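Local coordinates for protein endo-beta-mannanase (Opitutaceae bacterium TAV5, PDB 7BOB) that probably releases mannose units from the ends of beta-1,4-mannan chains, as a homotrimeric exo-beta-1,4-mannosidase of glycoside hydrolase family 5, at residues A[6-10]-A[310-314]; A[163-168]-A[395-399]; A[241-247]-A[282-286]. All blocks are in the same frame, centred on the assembly; numbering follows the deposited sequence.

Interaction 1: residues A[6-10]-A[310-314]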
loop_
_atom_site.group_PDB
_atom_site.type_symbol
_atom_site.label_atom_id
_atom_site.label_comp_id
_atom_site.label_asym_id
_atom_site.label_seq_id
_atom_site.Cartn_x
_atom_site.Cartn_y
_atom_site.Cartn_z
ATOM N N SER A 6 -36.553 24.743 7.491
ATOM C CA SER A 6 -36.548 23.311 7.753
ATOM C C SER A 6 -35.816 22.502 6.676
ATOM O O SER A 6 -35.941 21.272 6.660
ATOM C CB SER A 6 -37.981 22.805 7.899
ATOM O OG SER A 6 -38.750 23.727 8.644
ATOM N N GLY A 7 -35.079 23.162 5.777
ATOM C CA GLY A 7 -34.304 22.475 4.761
ATOM C C GLY A 7 -35.036 22.058 3.501
ATOM O O GLY A 7 -34.543 21.180 2.783
ATOM N N TYR A 8 -36.182 22.665 3.185
ATOM C CA TYR A 8 -36.989 22.232 2.051
ATOM C C TYR A 8 -36.968 23.263 0.925
ATOM O O TYR A 8 -36.795 24.465 1.156
ATOM C CB TYR A 8 -38.435 21.948 2.480
ATOM C CG TYR A 8 -38.524 20.685 3.303
ATOM C CD1 TYR A 8 -38.426 20.721 4.698
ATOM C CD2 TYR A 8 -38.662 19.453 2.687
ATOM C CE1 TYR A 8 -38.476 19.558 5.449
ATOM C CE2 TYR A 8 -38.718 18.282 3.432
ATOM C CZ TYR A 8 -38.622 18.335 4.808
ATOM O OH TYR A 8 -38.664 17.153 5.523
ATOM N N PHE A 9 -37.106 22.757 -0.303
ATOM C CA PHE A 9 -37.247 23.603 -1.480
ATOM C C PHE A 9 -38.524 24.446 -1.424
ATOM O O PHE A 9 -39.591 23.977 -1.015
ATOM C CB PHE A 9 -37.287 22.733 -2.730
ATOM C CG PHE A 9 -35.950 22.228 -3.155
ATOM C CD1 PHE A 9 -35.458 21.036 -2.650
ATOM C CD2 PHE A 9 -35.177 22.952 -4.050
ATOM C CE1 PHE A 9 -34.225 20.574 -3.045
ATOM C CE2 PHE A 9 -33.948 22.503 -4.443
ATOM C CZ PHE A 9 -33.466 21.308 -3.944
ATOM N N ARG A 10 -38.414 25.689 -1.883
ATOM C CA ARG A 10 -39.559 26.563 -2.088
ATOM C C ARG A 10 -39.494 27.169 -3.483
ATOM O O ARG A 10 -38.418 27.552 -3.948
ATOM C CB ARG A 10 -39.597 27.661 -1.026
ATOM C CG ARG A 10 -40.521 27.324 0.118
ATOM C CD ARG A 10 -40.762 28.508 1.041
ATOM N NE ARG A 10 -40.972 28.042 2.415
ATOM C CZ ARG A 10 -42.077 27.438 2.853
ATOM N NH1 ARG A 10 -43.116 27.239 2.041
ATOM N NH2 ARG A 10 -42.151 27.043 4.115
ATOM N N GLY A 310 -34.618 12.979 6.690
ATOM C CA GLY A 310 -34.641 14.386 6.353
ATOM C C GLY A 310 -34.366 14.745 4.908
ATOM O O GLY A 310 -34.145 15.928 4.618
ATOM N N ALA A 311 -34.371 13.776 3.997
ATOM C CA ALA A 311 -34.175 14.081 2.586
ATOM C C ALA A 311 -35.260 15.042 2.123
ATOM O O ALA A 311 -36.408 14.913 2.529
ATOM C CB ALA A 311 -34.238 12.798 1.762
ATOM N N ASN A 312 -34.907 16.000 1.256
ATOM C CA ASN A 312 -35.905 16.952 0.775
ATOM C C ASN A 312 -36.345 16.679 -0.657
ATOM O O ASN A 312 -36.959 17.549 -1.282
ATOM C CB ASN A 312 -35.403 18.395 0.927
ATOM C CG ASN A 312 -34.151 18.681 0.116
ATOM O OD1 ASN A 312 -33.806 17.937 -0.803
ATOM N ND2 ASN A 312 -33.465 19.779 0.448
ATOM N N GLY A 313 -36.060 15.498 -1.190
ATOM C CA GLY A 313 -36.394 15.189 -2.569
ATOM C C GLY A 313 -35.757 13.886 -3.003
ATOM O O GLY A 313 -34.836 13.398 -2.340
ATOM N N TYR A 314 -36.251 13.296 -4.094
ATOM C CA TYR A 314 -35.952 11.904 -4.433
ATOM C C TYR A 314 -35.892 11.771 -5.944
ATOM O O TYR A 314 -36.903 11.984 -6.622
ATOM C CB TYR A 314 -37.003 10.939 -3.851
ATOM C CG TYR A 314 -37.319 11.227 -2.403
ATOM C CD1 TYR A 314 -36.698 10.519 -1.363
ATOM C CD2 TYR A 314 -38.232 12.223 -2.071
ATOM C CE1 TYR A 314 -36.985 10.810 -0.042
ATOM C CE2 TYR A 314 -38.514 12.523 -0.772
ATOM C CZ TYR A 314 -37.896 11.821 0.245
ATOM O OH TYR A 314 -38.220 12.156 1.537
HETATM O O HOH W 1 -38.004 19.934 -0.566
#
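Asn-312 reaches across to Gly-7 and donates ND2 to its backbone O over 2.9 Å. The bond is almost straight at the hydrogen (170°), meets the carbonyl nearly head-on and keeps the acceptor in the amide plane. The first torsion sets this up: CG sits between the backbone N and the carbonyl carbon (chi1 62°), which carries the amide over to the backbone of 6-10. Asparagine suits the place because its short arm offers both a donor and an acceptor. While ND2 is held by Gly-7, OD1 lies 3.5 Å from CE1 of Phe-9, at the edge of that ring, where the slightly positive ring hydrogens can face the oxygen. Tyr-8 touches the root of the same side chain instead, its CD2 lying 3.9 Å from CB of Asn-312; the two side chains run alongside each other but head opposite ways. A water joins the backbones, accepting from Phe-9 N (3.0 Å) and donating to Asn-312 O (2.7 Å). The site lies at the amino-terminal end of a (beta/alpha)8 barrel, where the short hairpin of strands 2-3 and 9-10 meets the start of the eighth barrel strand, 311-316. Gly-310 turns the chain into that strand, its positive phi ending helix 292-309 in a Schellman motif. Gly-7 also takes a positive phi, a conformation natural for a residue without a side chain. Farther out, backbone bonds tie Asn-312 to Val-277 and Tyr-314 to Pro-19 and Gly-21, while Asp-4 receives the Tyr-8 N-H and Arg-16 makes a cation-pi contact with the Tyr-8 ring.

Interaction 2: residues A[163-168]-A[395-399]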
loop_
_atom_site.group_PDB
_atom_site.type_symbol
_atom_site.label_atom_id
_atom_site.label_comp_id
_atom_site.label_asym_id
_atom_site.label_seq_id
_atom_site.Cartn_x
_atom_site.Cartn_y
_atom_site.Cartn_z
ATOM N N CYS A 163 -9.512 13.944 -7.231
ATOM C CA CYS A 163 -9.615 14.212 -5.787
ATOM C C CYS A 163 -8.416 13.707 -4.981
ATOM O O CYS A 163 -8.111 14.263 -3.918
ATOM C CB CYS A 163 -10.866 13.558 -5.215
ATOM S SG CYS A 163 -12.350 14.194 -5.976
ATOM N N SER A 164 -7.800 12.604 -5.411
ATOM C CA SER A 164 -6.623 12.076 -4.714
ATOM C C SER A 164 -5.402 12.949 -4.943
ATOM O O SER A 164 -4.548 13.064 -4.066
ATOM C CB SER A 164 -6.281 10.652 -5.179
ATOM O OG SER A 164 -7.425 9.826 -5.310
ATOM N N ALA A 165 -5.309 13.565 -6.110
ATOM C CA ALA A 165 -4.119 14.313 -6.477
ATOM C C ALA A 165 -4.191 15.782 -6.088
ATOM O O ALA A 165 -3.152 16.442 -6.020
ATOM C CB ALA A 165 -3.879 14.180 -7.982
ATOM N N ALA A 166 -5.375 16.317 -5.837
ATOM C CA ALA A 166 -5.500 17.696 -5.399
ATOM C C ALA A 166 -5.667 17.729 -3.890
ATOM O O ALA A 166 -6.331 16.865 -3.317
ATOM C CB ALA A 166 -6.690 18.375 -6.059
ATOM N N THR A 167 -5.075 18.734 -3.251
ATOM C CA THR A 167 -5.263 18.882 -1.820
ATOM C C THR A 167 -6.708 19.284 -1.514
ATOM O O THR A 167 -7.392 19.870 -2.362
ATOM C CB THR A 167 -4.323 19.937 -1.258
ATOM O OG1 THR A 167 -4.684 21.211 -1.812
ATOM C CG2 THR A 167 -2.835 19.600 -1.586
ATOM N N PRO A 168 -7.200 18.960 -0.310
ATOM C CA PRO A 168 -8.488 19.517 0.131
ATOM C C PRO A 168 -8.579 21.032 -0.031
ATOM O O PRO A 168 -9.631 21.542 -0.430
ATOM C CB PRO A 168 -8.561 19.095 1.606
ATOM C CG PRO A 168 -7.728 17.845 1.696
ATOM C CD PRO A 168 -6.603 18.049 0.689
ATOM N N HIS A 395 -8.891 13.464 7.543
ATOM C CA HIS A 395 -7.495 13.411 7.963
ATOM C C HIS A 395 -6.528 14.138 7.031
ATOM O O HIS A 395 -5.494 14.614 7.502
ATOM C CB HIS A 395 -7.041 11.953 8.107
ATOM C CG HIS A 395 -7.156 11.158 6.840
ATOM N ND1 HIS A 395 -8.372 10.882 6.242
ATOM C CD2 HIS A 395 -6.213 10.592 6.048
ATOM C CE1 HIS A 395 -8.172 10.160 5.155
ATOM N NE2 HIS A 395 -6.870 9.989 5.002
ATOM N N ARG A 396 -6.808 14.241 5.728
ATOM C CA ARG A 396 -5.790 14.772 4.815
ATOM C C ARG A 396 -5.461 16.217 5.173
ATOM O O ARG A 396 -6.352 17.065 5.233
ATOM C CB ARG A 396 -6.259 14.656 3.369
ATOM C CG ARG A 396 -6.391 13.217 2.925
ATOM C CD ARG A 396 -7.138 13.121 1.613
ATOM N NE ARG A 396 -6.396 13.751 0.518
ATOM C CZ ARG A 396 -6.882 13.919 -0.713
ATOM N NH1 ARG A 396 -8.106 13.488 -1.010
ATOM N NH2 ARG A 396 -6.155 14.515 -1.655
ATOM N N ASN A 397 -4.186 16.467 5.487
ATOM C CA ASN A 397 -3.665 17.811 5.768
ATOM C C ASN A 397 -4.377 18.484 6.940
ATOM O O ASN A 397 -4.429 19.716 7.026
ATOM C CB ASN A 397 -3.728 18.686 4.515
ATOM C CG ASN A 397 -2.804 18.181 3.435
ATOM O OD1 ASN A 397 -1.700 17.712 3.724
ATOM N ND2 ASN A 397 -3.254 18.240 2.187
ATOM N N ASN A 398 -4.918 17.677 7.851
ATOM C CA ASN A 398 -5.602 18.158 9.052
ATOM C C ASN A 398 -4.644 18.017 10.236
ATOM O O ASN A 398 -4.492 16.932 10.803
ATOM C CB ASN A 398 -6.880 17.372 9.289
ATOM C CG ASN A 398 -7.736 17.995 10.373
ATOM O OD1 ASN A 398 -7.227 18.754 11.202
ATOM N ND2 ASN A 398 -9.038 17.687 10.376
ATOM N N HIS A 399 -4.013 19.122 10.618
ATOM C CA HIS A 399 -2.996 19.120 11.658
ATOM C C HIS A 399 -3.583 19.131 13.061
ATOM O O HIS A 399 -2.820 19.080 14.035
ATOM C CB HIS A 399 -2.065 20.314 11.453
ATOM C CG HIS A 399 -1.426 20.335 10.097
ATOM N ND1 HIS A 399 -1.537 21.407 9.235
ATOM C CD2 HIS A 399 -0.689 19.403 9.444
ATOM C CE1 HIS A 399 -0.889 21.136 8.114
ATOM N NE2 HIS A 399 -0.365 19.927 8.216
#
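A type II beta turn, His-395 to Asn-398, projects from the second domain and presents Arg-396 to the junction between helices 162-165 and 168-183 of the barrel. The arginine grips a single oxygen end-on: NH1 and NH2 each lie 3.0 Å from Cys-163 O, which sits in the guanidinium plane. Both bonds are bent, near 148° at the hydrogen, as they must be when two nitrogens share one acceptor. NH2 approaches in the carbonyl plane, whereas NH1 stands above it. A bend at chi3 (65°) in the otherwise extended chain steers the guanidinium past Pro-168, whose CD lies over one of its faces. Nearer the backbone, CG of Pro-168 packs 3.9 Å from CB of Arg-396. NH2 also lies 2.9 Å from Ala-166 O, and Asp-203 O takes a further bond from NH1; a cation thus enters a cluster of backbone carbonyls. Asn-397 has the positive phi of the third turn position, which asparagine tolerates well, and its ND2 rests 3.7 Å from Pro-168 CD. Beyond the turn, His-399 O accepts from His-327 of the second subunit. Proline fits the first turn of helix 168-183; Thr-167 is the N-cap, its side chain capping a helix N while Gln-170 OE1 binds its own N, as in a capping box. Arginine gripping a carbonyl at the end of a short, weakly bonded helix resembles C-terminal capping by a side chain, here between domains.

Interaction 3: residues A[241-247]-A[282-286]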
loop_
_atom_site.group_PDB
_atom_site.type_symbol
_atom_site.label_atom_id
_atom_site.label_comp_id
_atom_site.label_asym_id
_atom_site.label_seq_id
_atom_site.Cartn_x
_atom_site.Cartn_y
_atom_site.Cartn_z
ATOM N N GLY A 241 -27.086 6.857 -3.288
ATOM C CA GLY A 241 -26.856 5.595 -2.625
ATOM C C GLY A 241 -27.528 4.432 -3.299
ATOM O O GLY A 241 -28.639 4.555 -3.834
ATOM N N TYR A 242 -26.834 3.306 -3.284
ATOM C CA TYR A 242 -27.255 2.076 -3.927
ATOM C C TYR A 242 -26.967 0.910 -2.999
ATOM O O TYR A 242 -26.115 1.015 -2.110
ATOM C CB TYR A 242 -26.515 1.895 -5.251
ATOM C CG TYR A 242 -26.685 3.054 -6.182
ATOM C CD1 TYR A 242 -25.852 4.175 -6.106
ATOM C CD2 TYR A 242 -27.688 3.030 -7.149
ATOM C CE1 TYR A 242 -26.032 5.269 -7.013
ATOM C CE2 TYR A 242 -27.860 4.089 -8.033
ATOM C CZ TYR A 242 -27.034 5.202 -7.967
ATOM O OH TYR A 242 -27.238 6.241 -8.871
ATOM N N PRO A 243 -27.648 -0.222 -3.189
ATOM C CA PRO A 243 -27.476 -1.377 -2.281
ATOM C C PRO A 243 -26.313 -2.320 -2.586
ATOM O O PRO A 243 -26.116 -3.274 -1.827
ATOM C CB PRO A 243 -28.812 -2.120 -2.442
ATOM C CG PRO A 243 -29.267 -1.790 -3.862
ATOM C CD PRO A 243 -28.783 -0.388 -4.121
ATOM N N VAL A 244 -25.528 -2.085 -3.634
ATOM C CA VAL A 244 -24.434 -2.979 -4.043
ATOM C C VAL A 244 -23.514 -3.207 -2.850
ATOM O O VAL A 244 -22.987 -2.243 -2.272
ATOM C CB VAL A 244 -23.663 -2.406 -5.252
ATOM C CG1 VAL A 244 -22.628 -3.398 -5.773
ATOM C CG2 VAL A 244 -24.623 -2.030 -6.373
ATOM N N PRO A 245 -23.339 -4.446 -2.402
ATOM C CA PRO A 245 -22.574 -4.656 -1.161
ATOM C C PRO A 245 -21.167 -4.065 -1.183
ATOM O O PRO A 245 -20.770 -3.426 -0.202
ATOM C CB PRO A 245 -22.569 -6.184 -1.023
ATOM C CG PRO A 245 -23.853 -6.595 -1.632
ATOM C CD PRO A 245 -24.035 -5.672 -2.833
ATOM N N ASN A 246 -20.396 -4.201 -2.255
ATOM C CA ASN A 246 -19.018 -3.725 -2.113
ATOM C C ASN A 246 -18.845 -2.241 -2.458
ATOM O O ASN A 246 -17.707 -1.772 -2.529
ATOM C CB ASN A 246 -18.035 -4.602 -2.911
ATOM C CG ASN A 246 -18.317 -4.604 -4.384
ATOM O OD1 ASN A 246 -19.189 -3.884 -4.848
ATOM N ND2 ASN A 246 -17.586 -5.416 -5.136
ATOM N N TRP A 247 -19.931 -1.480 -2.616
ATOM C CA TRP A 247 -19.821 -0.029 -2.721
ATOM C C TRP A 247 -19.792 0.666 -1.361
ATOM O O TRP A 247 -19.858 1.895 -1.310
ATOM C CB TRP A 247 -20.967 0.553 -3.569
ATOM C CG TRP A 247 -20.903 0.114 -5.013
ATOM C CD1 TRP A 247 -20.058 -0.822 -5.545
ATOM C CD2 TRP A 247 -21.719 0.567 -6.092
ATOM N NE1 TRP A 247 -20.300 -0.976 -6.886
ATOM C CE2 TRP A 247 -21.313 -0.134 -7.250
ATOM C CE3 TRP A 247 -22.772 1.480 -6.191
ATOM C CZ2 TRP A 247 -21.907 0.062 -8.491
ATOM C CZ3 TRP A 247 -23.352 1.690 -7.434
ATOM C CH2 TRP A 247 -22.927 0.979 -8.563
ATOM N N PHE A 282 -30.893 7.544 -6.238
ATOM C CA PHE A 282 -31.038 6.293 -5.529
ATOM C C PHE A 282 -31.525 5.266 -6.532
ATOM O O PHE A 282 -32.192 5.613 -7.509
ATOM C CB PHE A 282 -32.003 6.430 -4.344
ATOM C CG PHE A 282 -33.423 6.496 -4.761
ATOM C CD1 PHE A 282 -33.961 7.682 -5.244
ATOM C CD2 PHE A 282 -34.215 5.357 -4.728
ATOM C CE1 PHE A 282 -35.290 7.735 -5.653
ATOM C CE2 PHE A 282 -35.534 5.399 -5.143
ATOM C CZ PHE A 282 -36.077 6.592 -5.602
ATOM N N GLY A 283 -31.176 4.009 -6.307
ATOM C CA GLY A 283 -31.565 2.980 -7.254
ATOM C C GLY A 283 -31.419 1.616 -6.635
ATOM O O GLY A 283 -30.797 1.464 -5.582
ATOM N N THR A 284 -32.028 0.626 -7.283
ATOM C CA THR A 284 -31.851 -0.740 -6.809
ATOM C C THR A 284 -30.766 -1.491 -7.553
ATOM O O THR A 284 -30.299 -2.513 -7.044
ATOM C CB THR A 284 -33.146 -1.554 -6.921
ATOM O OG1 THR A 284 -33.579 -1.559 -8.287
ATOM C CG2 THR A 284 -34.238 -0.981 -6.003
ATOM N N ILE A 285 -30.366 -1.013 -8.742
ATOM C CA ILE A 285 -29.343 -1.639 -9.581
ATOM C C ILE A 285 -29.891 -2.923 -10.192
ATOM O O ILE A 285 -29.959 -3.067 -11.416
ATOM C CB ILE A 285 -28.028 -1.915 -8.814
ATOM C CG1 ILE A 285 -27.439 -0.608 -8.272
ATOM C CG2 ILE A 285 -27.013 -2.648 -9.737
ATOM C CD1 ILE A 285 -27.053 0.391 -9.394
ATOM N N LEU A 286 -30.244 -3.889 -9.359
ATOM C CA LEU A 286 -30.981 -5.035 -9.870
ATOM C C LEU A 286 -32.399 -4.573 -10.153
ATOM O O LEU A 286 -33.044 -3.973 -9.279
ATOM C CB LEU A 286 -30.962 -6.183 -8.864
ATOM C CG LEU A 286 -29.588 -6.520 -8.273
ATOM C CD1 LEU A 286 -29.735 -7.541 -7.146
ATOM C CD2 LEU A 286 -28.588 -7.023 -9.348
HETATM O O HOH W 2 -30.760 2.846 -2.954
#
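Tyr-242 brings CD2 and CE2 of its ring up to Gly-283 and the side chain of Ile-285, and this is where the contact is tight. Its CD2 is 3.5 Å from CD1 of Ile-285 and 3.7 Å from Gly-283 N; with no side chain on Gly-283, the ring can approach the backbone closely. The tyrosine CG points away from the carbonyl carbon, beside the backbone N (chi1 -56°), and the hydroxyl thereby extends to Glu-281, to which it is hydrogen-bonded. Pro-243 is equally close: CD lies 3.1 Å from Gly-283 O, and CG 3.4 Å from Thr-284 O. Ile-285 is central because it occupies a classic gamma turn (phi 72°, psi -62°), spanned by a weak bond from Leu-286 N to Thr-284 O; this tight bend directs its branched chain back at 241-247, where CG1 meets Val-244 CG2 at 3.7 Å. Thr-284 OG1, donating to Leu-286 O, braces the bend. Tyr-495 of the third subunit covers Val-244 and Ile-285. The fit is looser at Trp-247, whose CH2 lies 4.2 Å from Ile-285 CD1, and along the backbone. Past the parallel pairing of Gly-241 with Phe-282 no direct hydrogen bond joins the two segments; one water donates to both Gly-241 O and Gly-283 O. These are the loops after the sixth and seventh strands of a (beta/alpha)8 barrel, at the carboxy-terminal rim that carries the active site in family 5. There Glu-281 stands at the end of strand seven, consistent with the family's nucleophile position, with a tyrosine beside it.

In the fold
Interactions 1 and 3 are buried and belong to the same barrel but to its two ends: 6-10 with 310-314 lies at the amino-terminal end, 241-247 with 282-286 at the carboxy-terminal rim. They touch where Tyr-314 CB packs on Phe-282 CE1, on neighbouring strands. Interaction 2 is only partly buried, on the opposite side of the chain's centre from interaction 1, about 22 Å from it between nearest atoms, and it joins the barrel to the second domain. Chemistry follows place: a neutral amide and a water in the first, a charged guanidinium on backbone carbonyls in the second, and mostly apolar side chains beside one bridging water in the third. Other subunits adjoin interactions 2 and 3.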